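O-methyltransferase, SAM-dependent (Legionella pneumophila subsp. pneumophila, PDB 3R3H) probably transfers methyl groups from S-adenosylmethionine to oxygen atoms of its substrates. Local coordinates at residues A[145-157]-A[189-203]. Numbering follows the deposited sequence.
Sequences DKTNYLNYYELAL and EIKKLNQVIKNDSRV
Leu150 and Tyr153 meet Leu193, Val196 and Ile197 where two neighbouring helices of a Rossmann-like class I methyltransferase fold, 149-159 and 185-198, run roughly parallel on the same side of the central sheet. The case illustrates how helix packing can pass from a greasy core to a charged margin within a few turns. Leu150 acts as a knob in a hole formed by Glu189, Lys192, Leu193 and Val196; its CD2 lies against Leu193 CA at 3.5 Å, while CD1 meets Val196 CG2 tip to tip. Toward the sheet, where Tyr149 rests on Ile168 of strand 164-169, the Tyr149 side chain crosses that of Leu193 at about a right angle, and its ring CD2 touches Ile190 CD1 at 3.7 Å. The Tyr149 hydroxyl bonds to the carbonyl oxygen of Asp169.

Tyr153 spans the closely packed layer. With CG anti to the backbone N (chi1 178°), the ring reaches across to the second helix, where Ile197 CG1 forms a CH-pi contact 4.1 Å from the ring centroid. Leu157 CD1 covers the opposite face toward the rim. The hydroxyl donates to Asp200 OD2 from well above the carboxylate plane, ring and carboxylate standing 85° apart.

The margin is looser and polar, with Arg202 exposed and Glu154 partly so. Buried Asp200 links it to the interior, accepting from both Tyr153 OH and Arg202, which grips it side-on through NE and NH2; Asp200 OD1 also closes an Asx turn with Arg202 N at 2.7 Å. The chain of Glu154 bends at chi2 (-61°), bringing its carboxylate to the guanidinium edge to complete a salt-bridge network. Arg202 NH1 adds a weak bond to Glu154 OE1, whereas Arg202 NH2 reaches Glu154 OE2 at 3.0 Å, with that oxygen almost exactly in the guanidinium plane.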
ATOM      1  N   ASP A 145      20.320   5.900   7.671  1.00 37.51           N
ATOM      2  CA  ASP A 145      21.095   6.895   6.927  1.00 38.16           C
ATOM      3  C   ASP A 145      21.193   6.548   5.441  1.00 38.69           C
ATOM      4  O   ASP A 145      21.610   5.441   5.053  1.00 36.78           O
ATOM      5  CB  ASP A 145      22.488   7.074   7.537  1.00 37.32           C
ATOM      6  CG  ASP A 145      23.250   5.774   7.660  1.00 38.36           C
ATOM      7  OD1 ASP A 145      24.492   5.825   7.527  1.00 38.80           O
ATOM      8  OD2 ASP A 145      22.625   4.715   7.906  1.00 37.91           O
ATOM      9  N   LYS A 146      20.798   7.525   4.627  1.00 40.00           N
ATOM     10  CA  LYS A 146      20.737   7.412   3.170  1.00 41.00           C
ATOM     11  C   LYS A 146      22.001   6.982   2.433  1.00 42.23           C
ATOM     12  O   LYS A 146      21.910   6.327   1.390  1.00 42.63           O
ATOM     13  CB  LYS A 146      20.241   8.734   2.580  1.00 40.97           C
ATOM     14  CG  LYS A 146      19.111   9.392   3.384  1.00 41.56           C
ATOM     15  CD  LYS A 146      17.942   8.440   3.620  1.00 40.59           C
ATOM     16  CE  LYS A 146      17.110   8.886   4.811  1.00 39.99           C
ATOM     17  NZ  LYS A 146      16.072   7.888   5.195  1.00 40.32           N
ATOM     18  N   THR A 147      23.168   7.329   2.968  1.00 43.04           N
ATOM     19  CA  THR A 147      24.417   6.982   2.307  1.00 42.84           C
ATOM     20  C   THR A 147      24.866   5.540   2.465  1.00 43.99           C
ATOM     21  O   THR A 147      26.017   5.217   2.184  1.00 44.71           O
ATOM     22  CB  THR A 147      25.560   7.890   2.767  1.00 44.89           C
ATOM     23  OG1 THR A 147      25.760   7.728   4.179  1.00 47.55           O
ATOM     24  CG2 THR A 147      25.230   9.347   2.453  1.00 43.08           C
ATOM     25  N   ASN A 148      23.976   4.669   2.926  1.00 44.50           N
ATOM     26  CA  ASN A 148      24.320   3.250   3.065  1.00 45.30           C
ATOM     27  C   ASN A 148      23.136   2.466   2.549  1.00 43.01           C
ATOM     28  O   ASN A 148      23.081   1.242   2.652  1.00 43.77           O
ATOM     29  CB  ASN A 148      24.598   2.867   4.522  1.00 45.28           C
ATOM     30  CG  ASN A 148      25.999   3.232   4.963  1.00 45.81           C
ATOM     31  OD1 ASN A 148      26.183   4.118   5.792  1.00 46.21           O
ATOM     32  ND2 ASN A 148      27.001   2.553   4.399  1.00 45.26           N
ATOM     33  N   TYR A 149      22.193   3.207   1.985  1.00 43.13           N
ATOM     34  CA  TYR A 149      20.976   2.650   1.422  1.00 44.57           C
ATOM     35  C   TYR A 149      21.221   1.493   0.449  1.00 44.10           C
ATOM     36  O   TYR A 149      20.376   0.616   0.309  1.00 43.67           O
ATOM     37  CB  TYR A 149      20.179   3.781   0.755  1.00 43.25           C
ATOM     38  CG  TYR A 149      18.948   4.215   1.538  1.00 44.05           C
ATOM     39  CD1 TYR A 149      18.935   4.222   2.942  1.00 42.98           C
ATOM     40  CD2 TYR A 149      17.785   4.607   0.870  1.00 44.63           C
ATOM     41  CE1 TYR A 149      17.787   4.608   3.650  1.00 42.63           C
ATOM     42  CE2 TYR A 149      16.632   4.992   1.565  1.00 43.82           C
ATOM     43  CZ  TYR A 149      16.640   4.991   2.948  1.00 43.02           C
ATOM     44  OH  TYR A 149      15.498   5.383   3.598  1.00 41.40           O
ATOM     45  N   LEU A 150      22.374   1.483  -0.215  1.00 46.13           N
ATOM     46  CA  LEU A 150      22.696   0.407  -1.149  1.00 48.08           C
ATOM     47  C   LEU A 150      23.076  -0.847  -0.362  1.00 48.45           C
ATOM     48  O   LEU A 150      22.708  -1.981  -0.713  1.00 48.82           O
ATOM     49  CB  LEU A 150      23.853   0.819  -2.059  1.00 50.64           C
ATOM     50  CG  LEU A 150      23.527   0.871  -3.562  1.00 52.48           C
ATOM     51  CD1 LEU A 150      23.083  -0.514  -4.057  1.00 52.16           C
ATOM     52  CD2 LEU A 150      22.429   1.908  -3.809  1.00 52.93           C
ATOM     53  N   ASN A 151      23.820  -0.633   0.712  1.00 47.70           N
ATOM     54  CA  ASN A 151      24.242  -1.724   1.564  1.00 46.27           C
ATOM     55  C   ASN A 151      23.034  -2.309   2.275  1.00 44.52           C
ATOM     56  O   ASN A 151      22.900  -3.535   2.391  1.00 43.72           O
ATOM     57  CB  ASN A 151      25.243  -1.193   2.573  1.00 48.49           C
ATOM     58  CG  ASN A 151      26.487  -0.676   1.908  1.00 50.59           C
ATOM     59  OD1 ASN A 151      27.295  -1.452   1.398  1.00 51.70           O
ATOM     60  ND2 ASN A 151      26.642   0.643   1.881  1.00 52.35           N
ATOM     61  N   TYR A 152      22.154  -1.420   2.736  1.00 41.93           N
ATOM     62  CA  TYR A 152      20.959  -1.836   3.453  1.00 38.93           C
ATOM     63  C   TYR A 152      20.038  -2.663   2.562  1.00 38.36           C
ATOM     64  O   TYR A 152      19.499  -3.684   2.997  1.00 37.53           O
ATOM     65  CB  TYR A 152      20.223  -0.607   4.022  1.00 33.01           C
ATOM     66  CG  TYR A 152      20.994   0.143   5.097  1.00 29.82           C
ATOM     67  CD1 TYR A 152      21.886  -0.530   5.946  1.00 27.05           C
ATOM     68  CD2 TYR A 152      20.848   1.527   5.252  1.00 27.63           C
ATOM     69  CE1 TYR A 152      22.623   0.164   6.912  1.00 25.64           C
ATOM     70  CE2 TYR A 152      21.570   2.227   6.214  1.00 25.59           C
ATOM     71  CZ  TYR A 152      22.457   1.542   7.032  1.00 26.21           C
ATOM     72  OH  TYR A 152      23.210   2.237   7.939  1.00 25.64           O
ATOM     73  N   TYR A 153      19.870  -2.231   1.313  1.00 40.09           N
ATOM     74  CA  TYR A 153      19.012  -2.938   0.360  1.00 40.95           C
ATOM     75  C   TYR A 153      19.498  -4.365   0.154  1.00 39.50           C
ATOM     76  O   TYR A 153      18.730  -5.320   0.235  1.00 39.33           O
ATOM     77  CB  TYR A 153      19.000  -2.204  -0.984  1.00 43.83           C
ATOM     78  CG  TYR A 153      18.180  -2.886  -2.059  1.00 49.14           C
ATOM     79  CD1 TYR A 153      16.839  -3.206  -1.844  1.00 50.79           C
ATOM     80  CD2 TYR A 153      18.730  -3.159  -3.312  1.00 50.62           C
ATOM     81  CE1 TYR A 153      16.059  -3.777  -2.858  1.00 53.46           C
ATOM     82  CE2 TYR A 153      17.964  -3.726  -4.333  1.00 52.56           C
ATOM     83  CZ  TYR A 153      16.627  -4.029  -4.101  1.00 53.61           C
ATOM     84  OH  TYR A 153      15.849  -4.544  -5.110  1.00 53.98           O
ATOM     85  N   GLU A 154      20.789  -4.495  -0.116  1.00 39.42           N
ATOM     86  CA  GLU A 154      21.402  -5.797  -0.337  1.00 39.25           C
ATOM     87  C   GLU A 154      21.275  -6.708   0.868  1.00 37.92           C
ATOM     88  O   GLU A 154      20.906  -7.874   0.736  1.00 37.61           O
ATOM     89  CB  GLU A 154      22.876  -5.620  -0.698  1.00 40.57           C
ATOM     90  CG  GLU A 154      23.079  -4.972  -2.054  1.00 43.93           C
ATOM     91  CD  GLU A 154      22.477  -5.801  -3.179  1.00 45.69           C
ATOM     92  OE1 GLU A 154      22.696  -7.038  -3.193  1.00 46.77           O
ATOM     93  OE2 GLU A 154      21.793  -5.215  -4.049  1.00 45.50           O
ATOM     94  N   LEU A 155      21.603  -6.161   2.036  1.00 36.60           N
ATOM     95  CA  LEU A 155      21.522  -6.871   3.305  1.00 35.64           C
ATOM     96  C   LEU A 155      20.082  -7.337   3.557  1.00 34.95           C
ATOM     97  O   LEU A 155      19.841  -8.501   3.883  1.00 34.22           O
ATOM     98  CB  LEU A 155      21.972  -5.931   4.420  1.00 35.18           C
ATOM     99  CG  LEU A 155      23.166  -6.237   5.332  1.00 35.33           C
ATOM    100  CD1 LEU A 155      24.104  -7.255   4.713  1.00 36.21           C
ATOM    101  CD2 LEU A 155      23.898  -4.923   5.613  1.00 33.01           C
ATOM    102  N   ALA A 156      19.134  -6.418   3.391  1.00 34.90           N
ATOM    103  CA  ALA A 156      17.718  -6.704   3.585  1.00 36.44           C
ATOM    104  C   ALA A 156      17.265  -7.849   2.692  1.00 37.45           C
ATOM    105  O   ALA A 156      16.380  -8.631   3.063  1.00 39.13           O
ATOM    106  CB  ALA A 156      16.885  -5.454   3.290  1.00 35.16           C
ATOM    107  N   LEU A 157      17.858  -7.937   1.505  1.00 38.63           N
ATOM    108  CA  LEU A 157      17.519  -8.997   0.562  1.00 40.12           C
ATOM    109  C   LEU A 157      17.966 -10.356   1.095  1.00 39.28           C
ATOM    110  O   LEU A 157      17.381 -11.385   0.758  1.00 39.38           O
ATOM    111  CB  LEU A 157      18.170  -8.735  -0.800  1.00 40.23           C
ATOM    112  CG  LEU A 157      17.599  -7.571  -1.618  1.00 40.28           C
ATOM    113  CD1 LEU A 157      18.460  -7.343  -2.835  1.00 38.68           C
ATOM    114  CD2 LEU A 157      16.164  -7.859  -2.013  1.00 37.63           C
ATOM    115  N   GLU A 189      22.850   8.908  -3.197  1.00 42.64           N
ATOM    116  CA  GLU A 189      22.659   7.495  -2.873  1.00 41.37           C
ATOM    117  C   GLU A 189      21.246   7.029  -3.156  1.00 41.07           C
ATOM    118  O   GLU A 189      21.019   5.892  -3.570  1.00 40.67           O
ATOM    119  CB  GLU A 189      22.963   7.258  -1.410  1.00 41.56           C
ATOM    120  CG  GLU A 189      24.389   6.899  -1.158  1.00 44.40           C
ATOM    121  CD  GLU A 189      24.732   5.527  -1.704  1.00 46.30           C
ATOM    122  OE1 GLU A 189      25.687   5.439  -2.521  1.00 48.48           O
ATOM    123  OE2 GLU A 189      24.049   4.545  -1.314  1.00 42.70           O
ATOM    124  N   ILE A 190      20.284   7.906  -2.914  1.00 41.15           N
ATOM    125  CA  ILE A 190      18.900   7.552  -3.176  1.00 42.25           C
ATOM    126  C   ILE A 190      18.804   7.301  -4.683  1.00 43.37           C
ATOM    127  O   ILE A 190      18.387   6.223  -5.104  1.00 45.23           O
ATOM    128  CB  ILE A 190      17.914   8.704  -2.783  1.00 42.26           C
ATOM    129  CG1 ILE A 190      18.157   9.168  -1.326  1.00 41.36           C
ATOM    130  CG2 ILE A 190      16.472   8.250  -3.018  1.00 40.80           C
ATOM    131  CD1 ILE A 190      17.933   8.132  -0.266  1.00 38.21           C
ATOM    132  N   LYS A 191      19.213   8.295  -5.480  1.00 44.31           N
ATOM    133  CA  LYS A 191      19.179   8.207  -6.941  1.00 43.74           C
ATOM    134  C   LYS A 191      19.863   6.943  -7.432  1.00 42.58           C
ATOM    135  O   LYS A 191      19.406   6.315  -8.388  1.00 44.09           O
ATOM    136  CB  LYS A 191      19.848   9.435  -7.565  1.00 44.69           C
ATOM    137  CG  LYS A 191      19.080  10.723  -7.372  1.00 47.91           C
ATOM    138  CD  LYS A 191      19.864  11.936  -7.852  1.00 52.91           C
ATOM    139  CE  LYS A 191      20.076  11.921  -9.363  1.00 56.43           C
ATOM    140  NZ  LYS A 191      20.791  13.138  -9.860  1.00 58.35           N
ATOM    141  N   LYS A 192      20.958   6.573  -6.776  1.00 42.49           N
ATOM    142  CA  LYS A 192      21.689   5.372  -7.152  1.00 42.85           C
ATOM    143  C   LYS A 192      20.861   4.134  -6.856  1.00 42.37           C
ATOM    144  O   LYS A 192      20.771   3.242  -7.693  1.00 41.49           O
ATOM    145  CB  LYS A 192      23.021   5.256  -6.397  1.00 44.06           C
ATOM    146  CG  LYS A 192      24.142   6.144  -6.894  1.00 46.68           C
ATOM    147  CD  LYS A 192      25.480   5.758  -6.246  1.00 49.88           C
ATOM    148  CE  LYS A 192      26.625   6.708  -6.654  1.00 51.24           C
ATOM    149  NZ  LYS A 192      27.907   6.459  -5.925  1.00 52.15           N
ATOM    150  N   LEU A 193      20.265   4.078  -5.663  1.00 42.75           N
ATOM    151  CA  LEU A 193      19.457   2.925  -5.257  1.00 41.85           C
ATOM    152  C   LEU A 193      18.213   2.747  -6.116  1.00 40.42           C
ATOM    153  O   LEU A 193      17.823   1.612  -6.422  1.00 39.40           O
ATOM    154  CB  LEU A 193      19.024   3.041  -3.795  1.00 41.72           C
ATOM    155  CG  LEU A 193      18.146   1.844  -3.375  1.00 42.70           C
ATOM    156  CD1 LEU A 193      19.008   0.599  -3.154  1.00 42.34           C
ATOM    157  CD2 LEU A 193      17.378   2.185  -2.123  1.00 41.69           C
ATOM    158  N   ASN A 194      17.584   3.864  -6.480  1.00 40.21           N
ATOM    159  CA  ASN A 194      16.396   3.826  -7.320  1.00 40.74           C
ATOM    160  C   ASN A 194      16.728   3.196  -8.673  1.00 42.52           C
ATOM    161  O   ASN A 194      15.880   2.547  -9.290  1.00 42.96           O
ATOM    162  CB  ASN A 194      15.834   5.235  -7.506  1.00 40.28           C
ATOM    163  CG  ASN A 194      15.153   5.747  -6.254  1.00 39.48           C
ATOM    164  OD1 ASN A 194      14.971   4.998  -5.290  1.00 37.89           O
ATOM    165  ND2 ASN A 194      14.764   7.017  -6.261  1.00 38.16           N
ATOM    166  N   GLN A 195      17.972   3.377  -9.113  1.00 43.53           N
ATOM    167  CA  GLN A 195      18.438   2.811 -10.369  1.00 44.81           C
ATOM    168  C   GLN A 195      18.708   1.312 -10.206  1.00 45.72           C
ATOM    169  O   GLN A 195      18.366   0.514 -11.073  1.00 45.72           O
ATOM    170  CB  GLN A 195      19.712   3.526 -10.813  1.00 46.55           C
ATOM    171  CG  GLN A 195      19.695   3.951 -12.263  1.00 49.17           C
ATOM    172  CD  GLN A 195      18.497   4.821 -12.585  1.00 50.40           C
ATOM    173  OE1 GLN A 195      18.255   5.842 -11.928  1.00 51.72           O
ATOM    174  NE2 GLN A 195      17.738   4.424 -13.604  1.00 52.10           N
ATOM    175  N   VAL A 196      19.320   0.928  -9.091  1.00 45.79           N
ATOM    176  CA  VAL A 196      19.614  -0.479  -8.841  1.00 46.26           C
ATOM    177  C   VAL A 196      18.334  -1.292  -8.837  1.00 47.29           C
ATOM    178  O   VAL A 196      18.290  -2.391  -9.391  1.00 48.11           O
ATOM    179  CB  VAL A 196      20.300  -0.701  -7.479  1.00 45.64           C
ATOM    180  CG1 VAL A 196      20.537  -2.186  -7.259  1.00 43.55           C
ATOM    181  CG2 VAL A 196      21.609   0.062  -7.417  1.00 45.78           C
ATOM    182  N   ILE A 197      17.302  -0.743  -8.202  1.00 48.33           N
ATOM    183  CA  ILE A 197      16.017  -1.417  -8.094  1.00 49.22           C
ATOM    184  C   ILE A 197      15.314  -1.496  -9.440  1.00 49.57           C
ATOM    185  O   ILE A 197      14.763  -2.542  -9.813  1.00 49.82           O
ATOM    186  CB  ILE A 197      15.100  -0.698  -7.089  1.00 49.90           C
ATOM    187  CG1 ILE A 197      15.691  -0.810  -5.684  1.00 50.29           C
ATOM    188  CG2 ILE A 197      13.704  -1.312  -7.117  1.00 50.08           C
ATOM    189  CD1 ILE A 197      14.907  -0.043  -4.628  1.00 50.93           C
ATOM    190  N   LYS A 198      15.331  -0.384 -10.164  1.00 49.68           N
ATOM    191  CA  LYS A 198      14.716  -0.310 -11.484  1.00 49.38           C
ATOM    192  C   LYS A 198      15.144  -1.499 -12.334  1.00 48.79           C
ATOM    193  O   LYS A 198      14.310  -2.211 -12.886  1.00 49.03           O
ATOM    194  CB  LYS A 198      15.148   0.985 -12.174  1.00 49.06           C
ATOM    195  CG  LYS A 198      14.649   1.154 -13.588  1.00 49.56           C
ATOM    196  CD  LYS A 198      15.231   2.411 -14.196  1.00 50.21           C
ATOM    197  CE  LYS A 198      14.892   2.542 -15.665  1.00 50.70           C
ATOM    198  NZ  LYS A 198      15.537   3.752 -16.238  1.00 51.59           N
ATOM    199  N   ASN A 199      16.461  -1.696 -12.402  1.00 49.00           N
ATOM    200  CA  ASN A 199      17.108  -2.749 -13.189  1.00 49.30           C
ATOM    201  C   ASN A 199      17.265  -4.073 -12.465  1.00 49.18           C
ATOM    202  O   ASN A 199      17.933  -4.977 -12.976  1.00 48.19           O
ATOM    203  CB  ASN A 199      18.497  -2.274 -13.611  1.00 48.71           C
ATOM    204  CG  ASN A 199      18.473  -0.897 -14.238  1.00 49.33           C
ATOM    205  OD1 ASN A 199      19.435  -0.123 -14.119  1.00 49.10           O
ATOM    206  ND2 ASN A 199      17.373  -0.581 -14.924  1.00 48.71           N
ATOM    207  N   ASP A 200      16.675  -4.185 -11.278  1.00 50.28           N
ATOM    208  CA  ASP A 200      16.781  -5.416 -10.503  1.00 50.45           C
ATOM    209  C   ASP A 200      15.759  -6.440 -10.978  1.00 49.58           C
ATOM    210  O   ASP A 200      14.558  -6.168 -10.987  1.00 51.89           O
ATOM    211  CB  ASP A 200      16.557  -5.141  -9.023  1.00 49.48           C
ATOM    212  CG  ASP A 200      17.047  -6.279  -8.147  1.00 50.91           C
ATOM    213  OD1 ASP A 200      16.839  -7.463  -8.502  1.00 49.79           O
ATOM    214  OD2 ASP A 200      17.645  -5.986  -7.093  1.00 52.75           O
ATOM    215  N   SER A 201      16.235  -7.619 -11.359  1.00 48.82           N
ATOM    216  CA  SER A 201      15.352  -8.671 -11.850  1.00 48.60           C
ATOM    217  C   SER A 201      14.921  -9.637 -10.753  1.00 46.40           C
ATOM    218  O   SER A 201      14.024 -10.447 -10.961  1.00 46.67           O
ATOM    219  CB  SER A 201      16.043  -9.451 -12.977  1.00 49.49           C
ATOM    220  OG  SER A 201      17.216 -10.114 -12.526  1.00 51.93           O
ATOM    221  N   ARG A 202      15.556  -9.524  -9.587  1.00 45.13           N
ATOM    222  CA  ARG A 202      15.320 -10.382  -8.412  1.00 43.70           C
ATOM    223  C   ARG A 202      14.045 -10.217  -7.580  1.00 42.07           C
ATOM    224  O   ARG A 202      13.734 -11.071  -6.751  1.00 40.81           O
ATOM    225  CB  ARG A 202      16.477 -10.218  -7.436  1.00 41.69           C
ATOM    226  CG  ARG A 202      17.834 -10.553  -7.982  1.00 41.16           C
ATOM    227  CD  ARG A 202      18.889 -10.269  -6.933  1.00 39.14           C
ATOM    228  NE  ARG A 202      18.969  -8.840  -6.646  1.00 37.02           N
ATOM    229  CZ  ARG A 202      19.905  -8.282  -5.882  1.00 34.51           C
ATOM    230  NH1 ARG A 202      20.842  -9.033  -5.319  1.00 33.12           N
ATOM    231  NH2 ARG A 202      19.918  -6.966  -5.696  1.00 35.95           N
ATOM    232  N   VAL A 203      13.307  -9.137  -7.788  1.00 42.57           N
ATOM    233  CA  VAL A 203      12.142  -8.898  -6.957  1.00 42.56           C
ATOM    234  C   VAL A 203      10.933  -8.266  -7.629  1.00 43.23           C
ATOM    235  O   VAL A 203      11.051  -7.674  -8.693  1.00 43.82           O
ATOM    236  CB  VAL A 203      12.555  -7.975  -5.776  1.00 42.70           C
ATOM    237  CG1 VAL A 203      13.585  -8.675  -4.888  1.00 42.72           C
ATOM    238  CG2 VAL A 203      13.147  -6.669  -6.324  1.00 40.94           C
TER